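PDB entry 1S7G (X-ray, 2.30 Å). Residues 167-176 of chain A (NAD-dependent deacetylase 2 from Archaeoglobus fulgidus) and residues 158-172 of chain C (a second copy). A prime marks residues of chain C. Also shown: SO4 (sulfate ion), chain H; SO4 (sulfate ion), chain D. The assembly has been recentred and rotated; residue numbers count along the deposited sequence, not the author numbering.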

ATOM      1  N   GLU A 167       3.158 -20.020  10.917  1.00 31.96           N
ATOM      2  CA  GLU A 167       4.044 -19.005  10.384  1.00 35.74           C
ATOM      3  C   GLU A 167       3.315 -17.675  10.400  1.00 35.93           C
ATOM      4  O   GLU A 167       2.095 -17.616  10.237  1.00 35.42           O
ATOM      5  CB  GLU A 167       4.530 -19.370   8.971  1.00 36.43           C
ATOM      6  CG  GLU A 167       3.461 -19.569   7.924  1.00 40.09           C
ATOM      7  CD  GLU A 167       4.007 -20.245   6.673  1.00 41.19           C
ATOM      8  OE1 GLU A 167       3.275 -20.330   5.668  1.00 41.86           O
ATOM      9  OE2 GLU A 167       5.169 -20.700   6.698  1.00 43.08           O
ATOM     10  N   PRO A 168       4.055 -16.586  10.626  1.00 36.47           N
ATOM     11  CA  PRO A 168       3.496 -15.234  10.679  1.00 35.31           C
ATOM     12  C   PRO A 168       3.027 -14.696   9.333  1.00 33.36           C
ATOM     13  O   PRO A 168       3.404 -15.207   8.277  1.00 30.57           O
ATOM     14  CB  PRO A 168       4.651 -14.420  11.246  1.00 36.07           C
ATOM     15  CG  PRO A 168       5.837 -15.085  10.613  1.00 38.07           C
ATOM     16  CD  PRO A 168       5.519 -16.555  10.803  1.00 37.28           C
ATOM     17  N   LEU A 169       2.192 -13.663   9.389  1.00 33.03           N
ATOM     18  CA  LEU A 169       1.687 -13.011   8.187  1.00 33.41           C
ATOM     19  C   LEU A 169       2.838 -12.231   7.560  1.00 30.49           C
ATOM     20  O   LEU A 169       3.779 -11.858   8.246  1.00 31.19           O
ATOM     21  CB  LEU A 169       0.548 -12.058   8.551  1.00 33.95           C
ATOM     22  CG  LEU A 169      -0.719 -12.765   9.045  1.00 37.72           C
ATOM     23  CD1 LEU A 169      -1.738 -11.749   9.532  1.00 39.38           C
ATOM     24  CD2 LEU A 169      -1.304 -13.602   7.915  1.00 37.60           C
ATOM     25  N   PRO A 170       2.798 -12.005   6.243  1.00 30.74           N
ATOM     26  CA  PRO A 170       3.901 -11.250   5.635  1.00 29.37           C
ATOM     27  C   PRO A 170       3.872  -9.836   6.216  1.00 28.88           C
ATOM     28  O   PRO A 170       2.996  -9.042   5.888  1.00 29.06           O
ATOM     29  CB  PRO A 170       3.570 -11.303   4.147  1.00 29.62           C
ATOM     30  CG  PRO A 170       2.044 -11.391   4.146  1.00 32.38           C
ATOM     31  CD  PRO A 170       1.779 -12.375   5.245  1.00 30.83           C
ATOM     32  N   GLN A 171       4.821  -9.550   7.102  1.00 27.80           N
ATOM     33  CA  GLN A 171       4.909  -8.270   7.793  1.00 29.91           C
ATOM     34  C   GLN A 171       4.997  -7.019   6.927  1.00 29.76           C
ATOM     35  O   GLN A 171       4.236  -6.076   7.134  1.00 29.17           O
ATOM     36  CB  GLN A 171       6.083  -8.289   8.781  1.00 31.70           C
ATOM     37  CG  GLN A 171       5.954  -9.362   9.853  1.00 36.37           C
ATOM     38  CD  GLN A 171       4.695  -9.199  10.686  1.00 38.10           C
ATOM     39  OE1 GLN A 171       4.529  -8.203  11.392  1.00 39.11           O
ATOM     40  NE2 GLN A 171       3.797 -10.177  10.603  1.00 37.81           N
ATOM     41  N   ARG A 172       5.913  -6.988   5.966  1.00 28.80           N
ATOM     42  CA  ARG A 172       6.023  -5.798   5.134  1.00 30.49           C
ATOM     43  C   ARG A 172       4.754  -5.523   4.332  1.00 29.56           C
ATOM     44  O   ARG A 172       4.424  -4.368   4.071  1.00 29.53           O
ATOM     45  CB  ARG A 172       7.243  -5.895   4.215  1.00 33.35           C
ATOM     46  CG  ARG A 172       8.564  -5.818   4.988  1.00 40.52           C
ATOM     47  CD  ARG A 172       9.787  -5.938   4.086  1.00 43.80           C
ATOM     48  NE  ARG A 172      10.017  -4.749   3.266  1.00 48.22           N
ATOM     49  CZ  ARG A 172      10.400  -3.562   3.737  1.00 49.18           C
ATOM     50  NH1 ARG A 172      10.602  -3.383   5.041  1.00 48.57           N
ATOM     51  NH2 ARG A 172      10.594  -2.553   2.897  1.00 47.45           N
ATOM     52  N   THR A 173       4.034  -6.574   3.953  1.00 27.63           N
ATOM     53  CA  THR A 173       2.799  -6.393   3.195  1.00 27.22           C
ATOM     54  C   THR A 173       1.717  -5.898   4.148  1.00 25.16           C
ATOM     55  O   THR A 173       1.007  -4.939   3.845  1.00 28.00           O
ATOM     56  CB  THR A 173       2.330  -7.717   2.533  1.00 28.44           C
ATOM     57  OG1 THR A 173       3.257  -8.094   1.509  1.00 34.44           O
ATOM     58  CG2 THR A 173       0.948  -7.553   1.909  1.00 27.61           C
ATOM     59  N   LEU A 174       1.604  -6.547   5.300  1.00 21.31           N
ATOM     60  CA  LEU A 174       0.615  -6.165   6.303  1.00 24.03           C
ATOM     61  C   LEU A 174       0.827  -4.701   6.689  1.00 26.58           C
ATOM     62  O   LEU A 174      -0.126  -3.936   6.844  1.00 26.37           O
ATOM     63  CB  LEU A 174       0.767  -7.045   7.543  1.00 23.70           C
ATOM     64  CG  LEU A 174      -0.164  -6.706   8.702  1.00 27.74           C
ATOM     65  CD1 LEU A 174      -1.594  -7.051   8.311  1.00 26.68           C
ATOM     66  CD2 LEU A 174       0.258  -7.479   9.949  1.00 26.67           C
ATOM     67  N   PHE A 175       2.097  -4.336   6.845  1.00 26.81           N
ATOM     68  CA  PHE A 175       2.513  -2.989   7.201  1.00 28.95           C
ATOM     69  C   PHE A 175       2.019  -2.010   6.129  1.00 29.46           C
ATOM     70  O   PHE A 175       1.469  -0.961   6.447  1.00 26.70           O
ATOM     71  CB  PHE A 175       4.042  -2.958   7.301  1.00 35.66           C
ATOM     72  CG  PHE A 175       4.607  -1.618   7.646  1.00 41.95           C
ATOM     73  CD1 PHE A 175       4.666  -1.192   8.969  1.00 44.49           C
ATOM     74  CD2 PHE A 175       5.102  -0.780   6.642  1.00 45.50           C
ATOM     75  CE1 PHE A 175       5.213   0.054   9.294  1.00 46.31           C
ATOM     76  CE2 PHE A 175       5.651   0.468   6.955  1.00 46.75           C
ATOM     77  CZ  PHE A 175       5.706   0.884   8.284  1.00 47.25           C
ATOM     78  N   GLU A 176       2.208  -2.364   4.858  1.00 29.01           N
ATOM     79  CA  GLU A 176       1.746  -1.521   3.760  1.00 29.35           C
ATOM     80  C   GLU A 176       0.214  -1.440   3.737  1.00 27.40           C
ATOM     81  O   GLU A 176      -0.358  -0.388   3.452  1.00 25.58           O
ATOM     82  CB  GLU A 176       2.230  -2.072   2.417  1.00 32.28           C
ATOM     83  CG  GLU A 176       3.481  -1.422   1.862  1.00 40.69           C
ATOM     84  CD  GLU A 176       3.723  -1.814   0.409  1.00 47.06           C
ATOM     85  OE1 GLU A 176       3.980  -3.012   0.140  1.00 49.48           O
ATOM     86  OE2 GLU A 176       3.643  -0.927  -0.469  1.00 49.61           O
TER
ATOM     87  N   VAL C 158      10.170   8.869  -2.563  1.00 34.32           N
ATOM     88  CA  VAL C 158      10.401   7.653  -3.322  1.00 33.62           C
ATOM     89  C   VAL C 158      11.297   6.819  -2.414  1.00 33.52           C
ATOM     90  O   VAL C 158      12.511   7.016  -2.361  1.00 33.27           O
ATOM     91  CB  VAL C 158      11.132   7.950  -4.637  1.00 34.69           C
ATOM     92  CG1 VAL C 158      11.132   6.710  -5.522  1.00 32.12           C
ATOM     93  CG2 VAL C 158      10.466   9.128  -5.343  1.00 35.16           C
ATOM     94  N   LYS C 159      10.683   5.896  -1.686  1.00 33.50           N
ATOM     95  CA  LYS C 159      11.412   5.070  -0.735  1.00 31.69           C
ATOM     96  C   LYS C 159      12.003   3.781  -1.288  1.00 30.54           C
ATOM     97  O   LYS C 159      11.299   2.970  -1.888  1.00 29.90           O
ATOM     98  CB  LYS C 159      10.503   4.734   0.449  1.00 31.99           C
ATOM     99  CG  LYS C 159      11.157   3.858   1.507  1.00 35.96           C
ATOM    100  CD  LYS C 159      10.129   3.358   2.502  1.00 36.51           C
ATOM    101  CE  LYS C 159      10.756   2.413   3.507  1.00 39.06           C
ATOM    102  NZ  LYS C 159      11.273   1.170   2.870  1.00 39.77           N
ATOM    103  N   PRO C 160      13.318   3.578  -1.091  1.00 28.76           N
ATOM    104  CA  PRO C 160      13.972   2.363  -1.571  1.00 26.51           C
ATOM    105  C   PRO C 160      13.402   1.209  -0.729  1.00 27.17           C
ATOM    106  O   PRO C 160      13.000   1.430   0.419  1.00 22.87           O
ATOM    107  CB  PRO C 160      15.449   2.646  -1.298  1.00 25.86           C
ATOM    108  CG  PRO C 160      15.402   3.503  -0.077  1.00 26.40           C
ATOM    109  CD  PRO C 160      14.270   4.447  -0.379  1.00 27.38           C
ATOM    110  N   ARG C 161      13.346   0.003  -1.299  1.00 26.57           N
ATOM    111  CA  ARG C 161      12.791  -1.161  -0.596  1.00 29.20           C
ATOM    112  C   ARG C 161      13.750  -1.837   0.359  1.00 28.14           C
ATOM    113  O   ARG C 161      14.036  -3.026   0.233  1.00 28.98           O
ATOM    114  CB  ARG C 161      12.282  -2.209  -1.587  1.00 27.90           C
ATOM    115  CG  ARG C 161      11.000  -1.828  -2.268  1.00 32.90           C
ATOM    116  CD  ARG C 161      10.531  -2.908  -3.219  1.00 32.50           C
ATOM    117  NE  ARG C 161       9.377  -2.439  -3.969  1.00 33.80           N
ATOM    118  CZ  ARG C 161       8.885  -3.039  -5.045  1.00 34.85           C
ATOM    119  NH1 ARG C 161       9.443  -4.151  -5.504  1.00 35.77           N
ATOM    120  NH2 ARG C 161       7.845  -2.511  -5.671  1.00 35.81           N
ATOM    121  N   VAL C 162      14.244  -1.073   1.316  1.00 28.89           N
ATOM    122  CA  VAL C 162      15.161  -1.604   2.301  1.00 28.69           C
ATOM    123  C   VAL C 162      14.467  -1.432   3.638  1.00 28.32           C
ATOM    124  O   VAL C 162      13.517  -0.652   3.750  1.00 28.67           O
ATOM    125  CB  VAL C 162      16.498  -0.819   2.313  1.00 30.56           C
ATOM    126  CG1 VAL C 162      17.039  -0.674   0.886  1.00 29.86           C
ATOM    127  CG2 VAL C 162      16.302   0.539   2.957  1.00 30.26           C
ATOM    128  N   VAL C 163      14.924  -2.162   4.644  1.00 26.81           N
ATOM    129  CA  VAL C 163      14.336  -2.049   5.965  1.00 28.11           C
ATOM    130  C   VAL C 163      14.950  -0.857   6.697  1.00 31.22           C
ATOM    131  O   VAL C 163      16.149  -0.841   6.981  1.00 32.71           O
ATOM    132  CB  VAL C 163      14.580  -3.327   6.785  1.00 29.16           C
ATOM    133  CG1 VAL C 163      13.914  -3.207   8.157  1.00 26.61           C
ATOM    134  CG2 VAL C 163      14.053  -4.539   6.010  1.00 26.64           C
ATOM    135  N   LEU C 164      14.132   0.152   6.980  1.00 33.18           N
ATOM    136  CA  LEU C 164      14.607   1.329   7.695  1.00 37.58           C
ATOM    137  C   LEU C 164      14.301   1.138   9.174  1.00 39.95           C
ATOM    138  O   LEU C 164      13.485   0.285   9.531  1.00 41.36           O
ATOM    139  CB  LEU C 164      13.900   2.586   7.184  1.00 38.01           C
ATOM    140  CG  LEU C 164      14.061   2.953   5.707  1.00 38.75           C
ATOM    141  CD1 LEU C 164      13.267   4.217   5.424  1.00 38.09           C
ATOM    142  CD2 LEU C 164      15.535   3.151   5.365  1.00 36.25           C
ATOM    143  N   PHE C 165      14.955   1.909  10.038  1.00 41.64           N
ATOM    144  CA  PHE C 165      14.688   1.781  11.462  1.00 43.50           C
ATOM    145  C   PHE C 165      13.210   2.066  11.675  1.00 45.32           C
ATOM    146  O   PHE C 165      12.717   3.123  11.285  1.00 45.83           O
ATOM    147  CB  PHE C 165      15.527   2.766  12.278  1.00 44.19           C
ATOM    148  CG  PHE C 165      16.997   2.450  12.290  1.00 45.63           C
ATOM    149  CD1 PHE C 165      17.885   3.168  11.494  1.00 46.19           C
ATOM    150  CD2 PHE C 165      17.496   1.428  13.095  1.00 45.12           C
ATOM    151  CE1 PHE C 165      19.253   2.873  11.501  1.00 46.12           C
ATOM    152  CE2 PHE C 165      18.856   1.123  13.109  1.00 45.73           C
ATOM    153  CZ  PHE C 165      19.738   1.847  12.311  1.00 46.70           C
ATOM    154  N   GLY C 166      12.505   1.112  12.275  1.00 47.41           N
ATOM    155  CA  GLY C 166      11.085   1.293  12.520  1.00 49.21           C
ATOM    156  C   GLY C 166      10.202   0.487  11.580  1.00 50.17           C
ATOM    157  O   GLY C 166       9.019   0.790  11.425  1.00 52.53           O
ATOM    158  N   GLU C 167      10.772  -0.530  10.944  1.00 49.28           N
ATOM    159  CA  GLU C 167      10.014  -1.378  10.026  1.00 49.41           C
ATOM    160  C   GLU C 167      10.373  -2.836  10.303  1.00 48.89           C
ATOM    161  O   GLU C 167      11.434  -3.124  10.850  1.00 49.83           O
ATOM    162  CB  GLU C 167      10.351  -1.053   8.556  1.00 47.85           C
ATOM    163  CG  GLU C 167      10.233   0.418   8.153  1.00 46.20           C
ATOM    164  CD  GLU C 167      10.335   0.636   6.635  1.00 47.05           C
ATOM    165  OE1 GLU C 167      11.192  -0.007   5.982  1.00 41.31           O
ATOM    166  OE2 GLU C 167       9.561   1.462   6.097  1.00 46.50           O
ATOM    167  N   PRO C 168       9.489  -3.777   9.937  1.00 49.02           N
ATOM    168  CA  PRO C 168       9.794  -5.192  10.176  1.00 48.57           C
ATOM    169  C   PRO C 168      10.699  -5.766   9.073  1.00 48.90           C
ATOM    170  O   PRO C 168      10.934  -5.113   8.048  1.00 49.02           O
ATOM    171  CB  PRO C 168       8.411  -5.835  10.200  1.00 48.74           C
ATOM    172  CG  PRO C 168       7.651  -5.015   9.194  1.00 48.64           C
ATOM    173  CD  PRO C 168       8.084  -3.598   9.520  1.00 48.83           C
ATOM    174  N   LEU C 169      11.206  -6.980   9.285  1.00 46.01           N
ATOM    175  CA  LEU C 169      12.081  -7.631   8.312  1.00 43.23           C
ATOM    176  C   LEU C 169      11.231  -8.447   7.339  1.00 43.07           C
ATOM    177  O   LEU C 169      10.094  -8.790   7.646  1.00 41.61           O
ATOM    178  CB  LEU C 169      13.055  -8.580   9.022  1.00 43.45           C
ATOM    179  CG  LEU C 169      14.020  -8.115  10.123  1.00 44.22           C
ATOM    180  CD1 LEU C 169      15.066  -7.192   9.531  1.00 42.82           C
ATOM    181  CD2 LEU C 169      13.251  -7.428  11.259  1.00 44.73           C
ATOM    182  N   PRO C 170      11.772  -8.766   6.153  1.00 43.79           N
ATOM    183  CA  PRO C 170      11.026  -9.558   5.163  1.00 44.64           C
ATOM    184  C   PRO C 170      10.904 -10.991   5.700  1.00 45.97           C
ATOM    185  O   PRO C 170      11.896 -11.730   5.722  1.00 46.30           O
ATOM    186  CB  PRO C 170      11.916  -9.497   3.920  1.00 44.33           C
ATOM    187  CG  PRO C 170      12.749  -8.252   4.130  1.00 45.70           C
ATOM    188  CD  PRO C 170      13.052  -8.299   5.597  1.00 42.67           C
ATOM    189  N   GLN C 171       9.704 -11.384   6.125  1.00 44.90           N
ATOM    190  CA  GLN C 171       9.500 -12.714   6.706  1.00 43.65           C
ATOM    191  C   GLN C 171       9.850 -13.897   5.811  1.00 41.97           C
ATOM    192  O   GLN C 171      10.493 -14.843   6.264  1.00 38.59           O
ATOM    193  CB  GLN C 171       8.068 -12.855   7.220  1.00 44.48           C
ATOM    194  CG  GLN C 171       7.996 -13.177   8.706  1.00 46.28           C
ATOM    195  CD  GLN C 171       8.636 -12.112   9.586  1.00 46.70           C
ATOM    196  OE1 GLN C 171       8.707 -12.269  10.803  1.00 48.97           O
ATOM    197  NE2 GLN C 171       9.101 -11.020   8.976  1.00 45.64           N
ATOM    198  N   ARG C 172       9.418 -13.857   4.556  1.00 42.16           N
ATOM    199  CA  ARG C 172       9.734 -14.932   3.622  1.00 44.60           C
ATOM    200  C   ARG C 172      11.257 -15.093   3.593  1.00 46.09           C
ATOM    201  O   ARG C 172      11.787 -16.193   3.390  1.00 47.59           O
ATOM    202  CB  ARG C 172       9.221 -14.590   2.234  1.00 44.26           C
TER
HETATM  203  S   SO4 H 401       7.241 -10.030   4.049  1.00 45.93           S
HETATM  204  O1  SO4 H 401       5.973  -9.302   3.807  1.00 44.24           O
HETATM  205  O2  SO4 H 401       7.823  -9.670   5.355  1.00 38.78           O
HETATM  206  O3  SO4 H 401       6.962 -11.479   4.028  1.00 46.41           O
HETATM  207  O4  SO4 H 401       8.192  -9.688   2.967  1.00 45.71           O
HETATM  208  S   SO4 D 406       6.830  -4.671  -8.454  1.00100.95           S
HETATM  209  O1  SO4 D 406       6.319  -5.448  -9.599  1.00101.06           O
HETATM  210  O2  SO4 D 406       8.104  -5.257  -7.993  1.00100.13           O
HETATM  211  O3  SO4 D 406       7.054  -3.277  -8.886  1.00100.25           O
HETATM  212  O4  SO4 D 406       5.847  -4.705  -7.351  1.00 99.63           O

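A sulfate ion (chain H) lies between the first turns of two helices, one from each copy, and is bound by backbone amides of both. Gln171′ N donates the shortest hydrogen bond, 2.7 Å to O2; weaker ones run from Arg172 N to O2 (3.3 Å), Thr173 N to O1 (3.4 Å) and Arg172′ N to O3 (3.5 Å). Helix N-termini suit an anion because their first amides are largely free of intrahelical acceptors, and here Pro170 and Pro170′ occupy the N-cap positions.

Beside the sulfate, Arg172 contributes the largest buried area. Its CB points sideways, but the side chain reaches chain C, with Arg172 CD packing 3.8 Å from Pro170′ CG. Arg172 NH1 forms a salt bridge with Glu167′ OE1 (3.6 Å) and a weak hydrogen bond to Pro168′ O (3.5 Å), both oxygens at the edge of the guanidinium, near its plane. Lys159′ NZ approaches Arg172 NH2 to 3.8 Å; this like-charge proximity is offset by Glu167′ OE1, which also pairs with Lys159′ NZ at 3.3 Å and accepts a hydrogen bond from Leu164′ N (3.1 Å).

The remaining contact is largely van der Waals. Pro168′ presents its compact ring to Gln171 CB (3.7 Å from Pro168′ CG) and Phe175 CD1 (4.2 Å from Pro168′ CD), while Pro168 CG meets Gln171′ CG at 3.5 Å. Together the stretches bury 551 Å².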